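Local structure of Can2 (Sulfobacillus thermosulfidooxidans, 7BDV) at residues Ala175-Ser178 with Thr179-Asn183. The protein is a CRISPR ancillary nuclease of dual specificity that binds the second messenger cyclic tetra-adenylate and potentiates type III CRISPR defence. Numbering follows the deposited sequence.
Sequences AQNS and TKWQN
Asn-177 and Trp-181, four residues apart, lie side by side and point the same way. CB of Asn-177 sits over the six-membered ring in a CH-pi contact, 3.9 Å from its centroid and 23° off the normal. Farther out, the amide stands over the rim of the same face, with ND2 3.3 Å from CH2 of Trp-181. Amide and ring planes are 66° apart, so this is no flat stack. Asparagine suits the place because its single CB spacer lies over the ring while ND2 still ends above the rim. Tryptophan offers a face broad enough for both, and its hydrophobic bulk is also taken up by Leu-206 and Leu-209 of helix 205-212.

Lys-180 runs its extended chain beside the same amide, its ammonium NZ coming within 3.7 Å of OD1 of Asn-177; a long, flexible lysine suits this exposed position.

The backbone supplies a hydrogen bond from Trp-181 N back to Asn-177 O, four residues earlier, at 2.9 Å. Ser-178 turns back instead: chi1 of 63° aims its small hydroxyl OG at Ala-175 O, a weak bond of 3.4 Å at the helix end. Gln-182 bends at chi2, bringing NE2 2.9 Å from Ser-178 O; its amide is long enough to hydrogen-bond through NE2 to Tyr-331 O.

Asn-177 is the first residue to leave helix 168-176, and Trp-181 holds the N-cap position of helix 182-193. The arrangement is a short helix-to-helix connection, which includes a type I beta turn from Thr-179 to Gln-182.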
ATOM      1  N   ALA A 175      -8.294 -17.575 -26.215  1.00 36.93           N
ATOM      2  CA  ALA A 175      -9.091 -16.529 -25.539  1.00 40.50           C
ATOM      3  C   ALA A 175     -10.578 -16.855 -25.681  1.00 43.02           C
ATOM      4  O   ALA A 175     -11.283 -16.805 -24.634  1.00 47.14           O
ATOM      5  CB  ALA A 175      -8.775 -15.160 -26.086  1.00 42.94           C
ATOM      6  N   GLN A 176     -11.027 -17.179 -26.899  1.00 44.34           N
ATOM      7  CA  GLN A 176     -12.458 -17.485 -27.211  1.00 47.49           C
ATOM      8  C   GLN A 176     -12.867 -18.806 -26.540  1.00 45.60           C
ATOM      9  O   GLN A 176     -14.037 -18.933 -26.161  1.00 44.27           O
ATOM     10  CB  GLN A 176     -12.666 -17.551 -28.726  1.00 53.54           C
ATOM     11  CG  GLN A 176     -14.109 -17.783 -29.149  1.00 59.19           C
ATOM     12  CD  GLN A 176     -14.980 -16.623 -28.733  1.00 68.25           C
ATOM     13  OE1 GLN A 176     -14.739 -15.469 -29.102  1.00 60.28           O
ATOM     14  NE2 GLN A 176     -15.995 -16.916 -27.934  1.00 69.71           N
ATOM     15  N   ASN A 177     -11.940 -19.754 -26.395  1.00 40.79           N
ATOM     16  CA  ASN A 177     -12.217 -21.128 -25.883  1.00 42.97           C
ATOM     17  C   ASN A 177     -11.718 -21.318 -24.457  1.00 35.39           C
ATOM     18  O   ASN A 177     -11.666 -22.474 -24.040  1.00 38.65           O
ATOM     19  CB  ASN A 177     -11.581 -22.206 -26.770  1.00 40.40           C
ATOM     20  CG  ASN A 177     -12.203 -22.273 -28.145  1.00 37.73           C
ATOM     21  OD1 ASN A 177     -13.385 -21.986 -28.313  1.00 39.95           O
ATOM     22  ND2 ASN A 177     -11.407 -22.654 -29.127  1.00 44.03           N
ATOM     23  N   SER A 178     -11.406 -20.253 -23.715  1.00 36.03           N
ATOM     24  CA  SER A 178     -10.755 -20.333 -22.384  1.00 41.99           C
ATOM     25  C   SER A 178     -11.630 -21.184 -21.441  1.00 43.52           C
ATOM     26  O   SER A 178     -11.074 -21.918 -20.632  1.00 47.71           O
ATOM     27  CB  SER A 178     -10.492 -18.953 -21.797  1.00 45.18           C
ATOM     28  OG  SER A 178     -11.706 -18.257 -21.580  1.00 48.74           O
ATOM     29  N   THR A 179     -12.952 -21.074 -21.530  1.00 43.84           N
ATOM     30  CA  THR A 179     -13.883 -21.837 -20.655  1.00 46.06           C
ATOM     31  C   THR A 179     -13.783 -23.324 -20.992  1.00 42.38           C
ATOM     32  O   THR A 179     -13.548 -24.110 -20.067  1.00 47.16           O
ATOM     33  CB  THR A 179     -15.328 -21.333 -20.773  1.00 46.78           C
ATOM     34  OG1 THR A 179     -15.317 -20.015 -20.247  1.00 40.99           O
ATOM     35  CG2 THR A 179     -16.316 -22.185 -20.001  1.00 49.49           C
ATOM     36  N   LYS A 180     -13.926 -23.702 -22.262  1.00 49.15           N
ATOM     37  CA  LYS A 180     -14.037 -25.128 -22.679  1.00 47.48           C
ATOM     38  C   LYS A 180     -12.649 -25.808 -22.674  1.00 49.30           C
ATOM     39  O   LYS A 180     -12.610 -27.061 -22.525  1.00 42.89           O
ATOM     40  CB  LYS A 180     -14.777 -25.228 -24.016  1.00 50.35           C
ATOM     41  CG  LYS A 180     -13.915 -25.413 -25.265  1.00 52.99           C
ATOM     42  CD  LYS A 180     -14.734 -25.418 -26.514  1.00 49.98           C
ATOM     43  CE  LYS A 180     -13.915 -25.659 -27.758  1.00 48.75           C
ATOM     44  NZ  LYS A 180     -14.732 -25.385 -28.960  1.00 49.80           N
ATOM     45  N   TRP A 181     -11.544 -25.051 -22.778  1.00 38.86           N
ATOM     46  CA  TRP A 181     -10.164 -25.614 -22.769  1.00 41.40           C
ATOM     47  C   TRP A 181      -9.453 -25.283 -21.459  1.00 44.56           C
ATOM     48  O   TRP A 181      -8.231 -25.431 -21.400  1.00 44.20           O
ATOM     49  CB  TRP A 181      -9.367 -25.108 -23.986  1.00 43.77           C
ATOM     50  CG  TRP A 181      -9.797 -25.687 -25.292  1.00 41.00           C
ATOM     51  CD1 TRP A 181     -10.640 -26.745 -25.480  1.00 42.84           C
ATOM     52  CD2 TRP A 181      -9.379 -25.269 -26.601  1.00 42.06           C
ATOM     53  NE1 TRP A 181     -10.797 -26.992 -26.818  1.00 44.86           N
ATOM     54  CE2 TRP A 181     -10.039 -26.102 -27.530  1.00 39.94           C
ATOM     55  CE3 TRP A 181      -8.545 -24.252 -27.080  1.00 41.55           C
ATOM     56  CZ2 TRP A 181      -9.875 -25.957 -28.908  1.00 40.74           C
ATOM     57  CZ3 TRP A 181      -8.391 -24.105 -28.444  1.00 42.54           C
ATOM     58  CH2 TRP A 181      -9.036 -24.959 -29.345  1.00 42.91           C
ATOM     59  N   GLN A 182     -10.194 -24.839 -20.447  1.00 46.60           N
ATOM     60  CA  GLN A 182      -9.691 -24.319 -19.150  1.00 47.43           C
ATOM     61  C   GLN A 182      -8.639 -25.265 -18.578  1.00 47.98           C
ATOM     62  O   GLN A 182      -7.492 -24.816 -18.347  1.00 43.28           O
ATOM     63  CB  GLN A 182     -10.894 -24.179 -18.203  1.00 58.91           C
ATOM     64  CG  GLN A 182     -10.549 -23.592 -16.846  1.00 61.92           C
ATOM     65  CD  GLN A 182      -9.671 -22.381 -17.044  1.00 70.29           C
ATOM     66  OE1 GLN A 182      -8.584 -22.275 -16.469  1.00 78.35           O
ATOM     67  NE2 GLN A 182     -10.114 -21.487 -17.921  1.00 66.36           N
ATOM     68  N   ASN A 183      -9.023 -26.529 -18.372  1.00 42.06           N
ATOM     69  CA  ASN A 183      -8.195 -27.573 -17.722  1.00 45.08           C
ATOM     70  C   ASN A 183      -7.008 -27.938 -18.624  1.00 45.82           C
ATOM     71  O   ASN A 183      -5.909 -28.055 -18.099  1.00 43.10           O
ATOM     72  CB  ASN A 183      -9.044 -28.788 -17.347  1.00 46.10           C
ATOM     73  CG  ASN A 183     -10.065 -28.465 -16.276  1.00 51.99           C
ATOM     74  OD1 ASN A 183      -9.876 -27.543 -15.485  1.00 58.67           O
ATOM     75  ND2 ASN A 183     -11.157 -29.205 -16.243  1.00 61.52           N
TER